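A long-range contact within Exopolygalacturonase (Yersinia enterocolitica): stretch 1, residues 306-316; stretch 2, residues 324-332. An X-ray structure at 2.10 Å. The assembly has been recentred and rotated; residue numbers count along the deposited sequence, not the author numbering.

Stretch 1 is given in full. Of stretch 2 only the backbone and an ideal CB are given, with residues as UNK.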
ATOM      1  N   ILE A 306     -14.696  12.402 -14.928  1.00 31.29           N
ATOM      2  CA  ILE A 306     -16.008  11.860 -15.218  1.00 31.22           C
ATOM      3  C   ILE A 306     -16.776  12.004 -13.895  1.00 32.01           C
ATOM      4  O   ILE A 306     -17.419  13.029 -13.685  1.00 32.54           O
ATOM      5  CB  ILE A 306     -15.963  10.401 -15.727  1.00 31.25           C
ATOM      6  CG1 ILE A 306     -15.064  10.274 -16.971  1.00 30.24           C
ATOM      7  CG2 ILE A 306     -17.363   9.893 -16.011  1.00 28.90           C
ATOM      8  CD1 ILE A 306     -15.041   8.829 -17.570  1.00 31.14           C
ATOM      9  N   LEU A 307     -16.686  11.023 -12.996  1.00 32.36           N
ATOM     10  CA  LEU A 307     -17.174  11.215 -11.630  1.00 32.31           C
ATOM     11  C   LEU A 307     -16.525  12.410 -10.928  1.00 33.10           C
ATOM     12  O   LEU A 307     -17.198  13.150 -10.230  1.00 33.54           O
ATOM     13  CB  LEU A 307     -17.014   9.959 -10.790  1.00 31.97           C
ATOM     14  CG  LEU A 307     -17.500  10.125  -9.356  1.00 31.01           C
ATOM     15  CD1 LEU A 307     -19.012  10.436  -9.303  1.00 30.08           C
ATOM     16  CD2 LEU A 307     -17.153   8.918  -8.536  1.00 29.41           C
ATOM     17  N   ALA A 308     -15.226  12.609 -11.140  1.00 34.00           N
ATOM     18  CA  ALA A 308     -14.485  13.697 -10.509  1.00 34.25           C
ATOM     19  C   ALA A 308     -14.867  15.083 -11.040  1.00 35.03           C
ATOM     20  O   ALA A 308     -14.852  16.058 -10.280  1.00 34.98           O
ATOM     21  CB  ALA A 308     -12.995  13.474 -10.666  1.00 34.04           C
ATOM     22  N   LYS A 309     -15.166  15.166 -12.348  1.00 35.52           N
ATOM     23  CA  LYS A 309     -15.709  16.380 -12.985  1.00 36.04           C
ATOM     24  C   LYS A 309     -17.011  16.801 -12.295  1.00 35.64           C
ATOM     25  O   LYS A 309     -17.113  17.935 -11.818  1.00 36.40           O
ATOM     26  CB  LYS A 309     -15.970  16.142 -14.469  1.00 36.48           C
ATOM     27  CG  LYS A 309     -16.607  17.305 -15.209  1.00 38.83           C
ATOM     28  CD  LYS A 309     -16.897  16.907 -16.644  1.00 43.15           C
ATOM     29  CE  LYS A 309     -17.391  18.071 -17.489  1.00 44.95           C
ATOM     30  NZ  LYS A 309     -17.185  17.787 -18.967  1.00 48.08           N
ATOM     31  N   ASN A 310     -17.960  15.862 -12.216  1.00 34.58           N
ATOM     32  CA  ASN A 310     -19.308  16.076 -11.717  1.00 33.78           C
ATOM     33  C   ASN A 310     -19.397  16.430 -10.240  1.00 33.73           C
ATOM     34  O   ASN A 310     -20.199  17.276  -9.847  1.00 33.06           O
ATOM     35  CB  ASN A 310     -20.176  14.852 -12.030  1.00 33.91           C
ATOM     36  CG  ASN A 310     -20.376  14.633 -13.539  1.00 34.45           C
ATOM     37  OD1 ASN A 310     -20.025  15.483 -14.353  1.00 34.90           O
ATOM     38  ND2 ASN A 310     -20.955  13.500 -13.903  1.00 33.11           N
ATOM     39  N   GLN A 311     -18.567  15.781  -9.424  1.00 33.42           N
ATOM     40  CA  GLN A 311     -18.494  16.073  -7.993  1.00 33.10           C
ATOM     41  C   GLN A 311     -17.871  17.442  -7.693  1.00 33.33           C
ATOM     42  O   GLN A 311     -18.344  18.154  -6.792  1.00 33.10           O
ATOM     43  CB  GLN A 311     -17.775  14.937  -7.249  1.00 33.23           C
ATOM     44  CG  GLN A 311     -18.586  13.647  -7.144  1.00 31.78           C
ATOM     45  CD  GLN A 311     -17.845  12.506  -6.434  1.00 33.01           C
ATOM     46  OE1 GLN A 311     -16.665  12.250  -6.695  1.00 34.87           O
ATOM     47  NE2 GLN A 311     -18.548  11.800  -5.559  1.00 30.24           N
ATOM     48  N   VAL A 312     -16.839  17.838  -8.450  1.00 33.90           N
ATOM     49  CA  VAL A 312     -16.244  19.180  -8.277  1.00 34.50           C
ATOM     50  C   VAL A 312     -17.214  20.293  -8.735  1.00 35.87           C
ATOM     51  O   VAL A 312     -17.407  21.279  -8.029  1.00 35.97           O
ATOM     52  CB  VAL A 312     -14.815  19.312  -8.917  1.00 34.52           C
ATOM     53  CG1 VAL A 312     -14.255  20.714  -8.778  1.00 32.45           C
ATOM     54  CG2 VAL A 312     -13.853  18.292  -8.304  1.00 33.23           C
ATOM     55  N   GLU A 313     -17.846  20.114  -9.891  1.00 37.20           N
ATOM     56  CA  GLU A 313     -18.877  21.046 -10.354  1.00 38.69           C
ATOM     57  C   GLU A 313     -20.062  21.194  -9.362  1.00 38.58           C
ATOM     58  O   GLU A 313     -20.520  22.295  -9.104  1.00 37.97           O
ATOM     59  CB  GLU A 313     -19.341  20.667 -11.767  1.00 38.41           C
ATOM     60  CG  GLU A 313     -18.178  20.748 -12.795  1.00 40.38           C
ATOM     61  CD  GLU A 313     -18.593  20.472 -14.238  1.00 40.50           C
ATOM     62  OE1 GLU A 313     -19.722  19.964 -14.453  1.00 43.45           O
ATOM     63  OE2 GLU A 313     -17.776  20.763 -15.151  1.00 41.55           O
ATOM     64  N   LYS A 314     -20.518  20.084  -8.787  1.00 39.45           N
ATOM     65  CA  LYS A 314     -21.583  20.116  -7.790  1.00 40.25           C
ATOM     66  C   LYS A 314     -21.168  20.841  -6.499  1.00 40.36           C
ATOM     67  O   LYS A 314     -21.923  21.655  -5.971  1.00 40.23           O
ATOM     68  CB  LYS A 314     -22.098  18.705  -7.496  1.00 40.12           C
ATOM     69  CG  LYS A 314     -23.023  18.641  -6.292  1.00 41.60           C
ATOM     70  CD  LYS A 314     -23.994  17.478  -6.353  1.00 44.90           C
ATOM     71  CE  LYS A 314     -25.209  17.764  -5.469  1.00 48.18           C
ATOM     72  NZ  LYS A 314     -26.083  18.858  -6.050  1.00 47.16           N
ATOM     73  N   ALA A 315     -19.965  20.545  -6.005  1.00 40.87           N
ATOM     74  CA  ALA A 315     -19.420  21.173  -4.802  1.00 40.68           C
ATOM     75  C   ALA A 315     -19.290  22.699  -4.934  1.00 41.09           C
ATOM     76  O   ALA A 315     -19.584  23.431  -3.981  1.00 41.75           O
ATOM     77  CB  ALA A 315     -18.077  20.566  -4.465  1.00 40.86           C
ATOM     78  N   VAL A 316     -18.845  23.158  -6.106  1.00 40.46           N
ATOM     79  CA  VAL A 316     -18.645  24.586  -6.412  1.00 40.38           C
ATOM     80  C   VAL A 316     -19.971  25.410  -6.500  1.00 40.39           C
ATOM     81  O   VAL A 316     -20.038  26.560  -6.038  1.00 40.12           O
ATOM     82  CB  VAL A 316     -17.755  24.745  -7.688  1.00 40.14           C
ATOM     83  CG1 VAL A 316     -17.847  26.146  -8.297  1.00 41.23           C
ATOM     84  CG2 VAL A 316     -16.291  24.416  -7.363  1.00 39.86           C
ATOM     85  N   UNK A 324     -10.903  23.618  -2.432  1.00 36.49           N
ATOM     86  CA  UNK A 324     -11.555  22.707  -1.494  1.00 35.04           C
ATOM     87  C   UNK A 324     -12.461  21.662  -2.138  1.00 33.85           C
ATOM     88  O   UNK A 324     -12.609  20.562  -1.606  1.00 33.07           O
ATOM     89  CB  UNK A 324     -12.377  23.523  -0.494  1.00 35.04           C
ATOM     90  N   UNK A 325     -13.099  22.024  -3.248  1.00 32.83           N
ATOM     91  CA  UNK A 325     -14.006  21.120  -3.935  1.00 32.36           C
ATOM     92  C   UNK A 325     -13.213  19.956  -4.559  1.00 31.59           C
ATOM     93  O   UNK A 325     -13.585  18.796  -4.423  1.00 31.96           O
ATOM     94  CB  UNK A 325     -14.801  21.872  -5.005  1.00 32.36           C
ATOM     95  N   UNK A 326     -12.112  20.293  -5.210  1.00 31.36           N
ATOM     96  CA  UNK A 326     -11.171  19.315  -5.747  1.00 31.52           C
ATOM     97  C   UNK A 326     -10.466  18.468  -4.664  1.00 31.50           C
ATOM     98  O   UNK A 326     -10.336  17.233  -4.814  1.00 32.63           O
ATOM     99  CB  UNK A 326     -10.120  20.043  -6.587  1.00 31.52           C
ATOM    100  N   UNK A 327     -10.036  19.119  -3.583  1.00 30.68           N
ATOM    101  CA  UNK A 327      -9.305  18.458  -2.505  1.00 29.99           C
ATOM    102  C   UNK A 327     -10.104  17.566  -1.567  1.00 29.95           C
ATOM    103  O   UNK A 327      -9.537  16.661  -0.919  1.00 29.43           O
ATOM    104  CB  UNK A 327      -8.615  19.531  -1.661  1.00 29.99           C
ATOM    105  N   UNK A 328     -11.416  17.797  -1.476  1.00 28.87           N
ATOM    106  CA  UNK A 328     -12.224  17.113  -0.461  1.00 27.75           C
ATOM    107  C   UNK A 328     -13.441  16.340  -0.971  1.00 27.30           C
ATOM    108  O   UNK A 328     -13.905  15.412  -0.322  1.00 26.18           O
ATOM    109  CB  UNK A 328     -12.707  18.148   0.557  1.00 27.75           C
ATOM    110  N   UNK A 329     -13.947  16.710  -2.133  1.00 28.13           N
ATOM    111  CA  UNK A 329     -15.277  16.263  -2.538  1.00 28.96           C
ATOM    112  C   UNK A 329     -15.336  15.201  -3.651  1.00 29.06           C
ATOM    113  O   UNK A 329     -16.423  14.825  -4.086  1.00 29.92           O
ATOM    114  CB  UNK A 329     -16.075  17.486  -2.994  1.00 28.96           C
ATOM    115  N   UNK A 330     -14.187  14.688  -4.089  1.00 29.19           N
ATOM    116  CA  UNK A 330     -14.174  13.522  -5.012  1.00 28.75           C
ATOM    117  C   UNK A 330     -14.227  12.237  -4.196  1.00 29.04           C
ATOM    118  O   UNK A 330     -13.547  12.134  -3.182  1.00 29.03           O
ATOM    119  CB  UNK A 330     -12.931  13.532  -5.904  1.00 28.75           C
ATOM    120  N   UNK A 331     -15.042  11.275  -4.624  1.00 29.00           N
ATOM    121  CA  UNK A 331     -15.133   9.972  -3.961  1.00 29.35           C
ATOM    122  C   UNK A 331     -13.892   9.086  -4.178  1.00 29.60           C
ATOM    123  O   UNK A 331     -13.498   8.809  -5.314  1.00 28.82           O
ATOM    124  CB  UNK A 331     -16.377   9.235  -4.462  1.00 29.35           C
ATOM    125  N   UNK A 332     -13.289   8.650  -3.076  1.00 29.29           N
ATOM    126  CA  UNK A 332     -12.273   7.598  -3.100  1.00 29.65           C
ATOM    127  C   UNK A 332     -12.900   6.276  -3.513  1.00 30.00           C
ATOM    128  O   UNK A 332     -14.135   6.138  -3.550  1.00 29.87           O
ATOM    129  CB  UNK A 332     -11.597   7.463  -1.734  1.00 29.65           C
TER

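Position 324 has helical backbone angles (-70/-33), and its ideal CB finds no atom of stretch 1 within 5.5 Å. The contact sets no demand here, and many side chains would do, polar ones included. The deposited residue is Asn-324, whose side chain leads away from stretch 1.

Position 325 is tightly constrained. Its CA-to-CB bond points toward the helix of stretch 1, and the ideal CB lies 3.6 Å from Ala-315 CB, 3.8 Å from Val-316 CG2 and 4.0 Å from Val-312 CG1. Three apolar groups this near a single carbon call for a small apolar residue, with alanine the natural reading and glycine or serine possible. It is Ala-325. Its CB packs 3.5 Å from Ala-315 CB, a methyl-to-methyl contact near the limit of van der Waals approach, where the CA atoms of Ala-325 and Val-312 come within 5.3 Å.

At 326 the CA-to-CB bond runs sideways, and the ideal CB is 4.5 Å from Val-312 CG2. That single methyl offers an apolar flank with room beyond, so a larger aliphatic or aromatic side chain would suit. Tyr-326 is found, with chi1 t; its ring meets Val-312 obliquely, CD1 lying 4.0 Å from CG2 of that valine.

Positions 327 and 328 can be taken together, since neither ideal CB has stretch 1 within 5.5 Å. At 327 the bond points away, and the angles (-74/-23) are open to any ordinary residue, so glycine is not required; Gly-327 is deposited. At 328, phi shifts to -125° and a polar residue would be reasonable; Gln-328 takes no part in the contact.

Position 329 (-107/5) directs its CB sideways, 4.0 Å from Ala-315 CB and 4.5 Å from Gln-311 O. A side chain with aliphatic carbons near its root would fit, whether apolar or long and polar. In Arg-329, CG lies 3.8 Å from Ala-315 CB, while the backbone O approaches Gln-311 CB at 3.4 Å.

By 330 the backbone is extended (-86/137). The ideal CB of 330 is 4.0 Å from Gln-311 OE1 and 4.8 Å from Ala-308 CB, with Val-312 CG2 farther off, so methylenes could cover the small alanine; a long aliphatic or a long polar chain would serve. Arg-330 places CD 3.8 Å from Ala-308 CB and CG 4.1 Å from Val-312 CG2. Arg-330 NE donates to Tyr-326 O at 2.8 Å (168°), a bond that ties the guanidinium end back to the backbone of its own stretch.

Position 331 points toward stretch 1, its ideal CB 3.5 Å from Gln-311 NE2 and 4.2 Å from Leu-307 CD2. An amide donor so close favours a short acceptor: serine, threonine or perhaps aspartate. Ser-331 accepts from Gln-311 NE2 through OG at 3.0 Å (166°), and its N donates to Gln-311 OE1 at 2.8 Å (164°), so one carboxamide engages both backbone and side chain.

Position 332 points away, leaving the choice open; it is Ser-332.

Stretch 2 324-332: NAYGQRRSS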
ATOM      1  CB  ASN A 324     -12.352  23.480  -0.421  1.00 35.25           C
ATOM      2  CG  ASN A 324     -11.466  24.043   0.685  1.00 35.05           C
ATOM      3  OD1 ASN A 324     -11.598  25.214   1.058  1.00 36.31           O
ATOM      4  ND2 ASN A 324     -10.561  23.217   1.211  1.00 29.87           N
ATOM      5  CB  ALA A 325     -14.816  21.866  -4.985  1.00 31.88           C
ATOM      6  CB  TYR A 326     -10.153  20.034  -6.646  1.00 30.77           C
ATOM      7  CG  TYR A 326      -9.333  19.113  -7.514  1.00 30.19           C
ATOM      8  CD1 TYR A 326      -9.874  18.545  -8.685  1.00 29.47           C
ATOM      9  CD2 TYR A 326      -8.000  18.810  -7.175  1.00 29.60           C
ATOM     10  CE1 TYR A 326      -9.091  17.682  -9.500  1.00 29.26           C
ATOM     11  CE2 TYR A 326      -7.224  17.955  -7.964  1.00 28.65           C
ATOM     12  CZ  TYR A 326      -7.779  17.392  -9.114  1.00 29.70           C
ATOM     13  OH  TYR A 326      -7.006  16.574  -9.876  1.00 29.81           O
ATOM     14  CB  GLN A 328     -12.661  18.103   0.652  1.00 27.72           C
ATOM     15  CG  GLN A 328     -11.544  18.928   1.292  1.00 27.86           C
ATOM     16  CD  GLN A 328     -10.430  18.077   1.917  1.00 24.60           C
ATOM     17  OE1 GLN A 328      -9.291  18.488   1.960  1.00 27.61           O
ATOM     18  NE2 GLN A 328     -10.765  16.906   2.394  1.00 26.11           N
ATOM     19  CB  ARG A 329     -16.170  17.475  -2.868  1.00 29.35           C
ATOM     20  CG  ARG A 329     -16.257  18.552  -1.759  1.00 29.49           C
ATOM     21  CD  ARG A 329     -17.109  18.102  -0.601  1.00 33.05           C
ATOM     22  NE  ARG A 329     -18.378  17.580  -1.097  1.00 35.96           N
ATOM     23  CZ  ARG A 329     -19.130  16.697  -0.453  1.00 40.28           C
ATOM     24  NH1 ARG A 329     -18.749  16.218   0.735  1.00 40.29           N
ATOM     25  NH2 ARG A 329     -20.273  16.289  -1.005  1.00 43.23           N
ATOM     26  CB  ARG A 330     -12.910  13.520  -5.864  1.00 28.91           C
ATOM     27  CG  ARG A 330     -12.688  14.783  -6.643  1.00 27.28           C
ATOM     28  CD  ARG A 330     -11.418  14.717  -7.452  1.00 25.99           C
ATOM     29  NE  ARG A 330     -10.249  15.209  -6.728  1.00 28.43           N
ATOM     30  CZ  ARG A 330      -9.029  14.680  -6.824  1.00 28.83           C
ATOM     31  NH1 ARG A 330      -8.815  13.600  -7.586  1.00 29.86           N
ATOM     32  NH2 ARG A 330      -8.030  15.210  -6.144  1.00 27.99           N
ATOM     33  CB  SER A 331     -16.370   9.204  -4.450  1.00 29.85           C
ATOM     34  OG  SER A 331     -17.569   9.585  -3.765  1.00 29.09           O
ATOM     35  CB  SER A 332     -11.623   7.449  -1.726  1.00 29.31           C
ATOM     36  OG  SER A 332     -10.773   8.539  -1.497  1.00 29.28           O
TER
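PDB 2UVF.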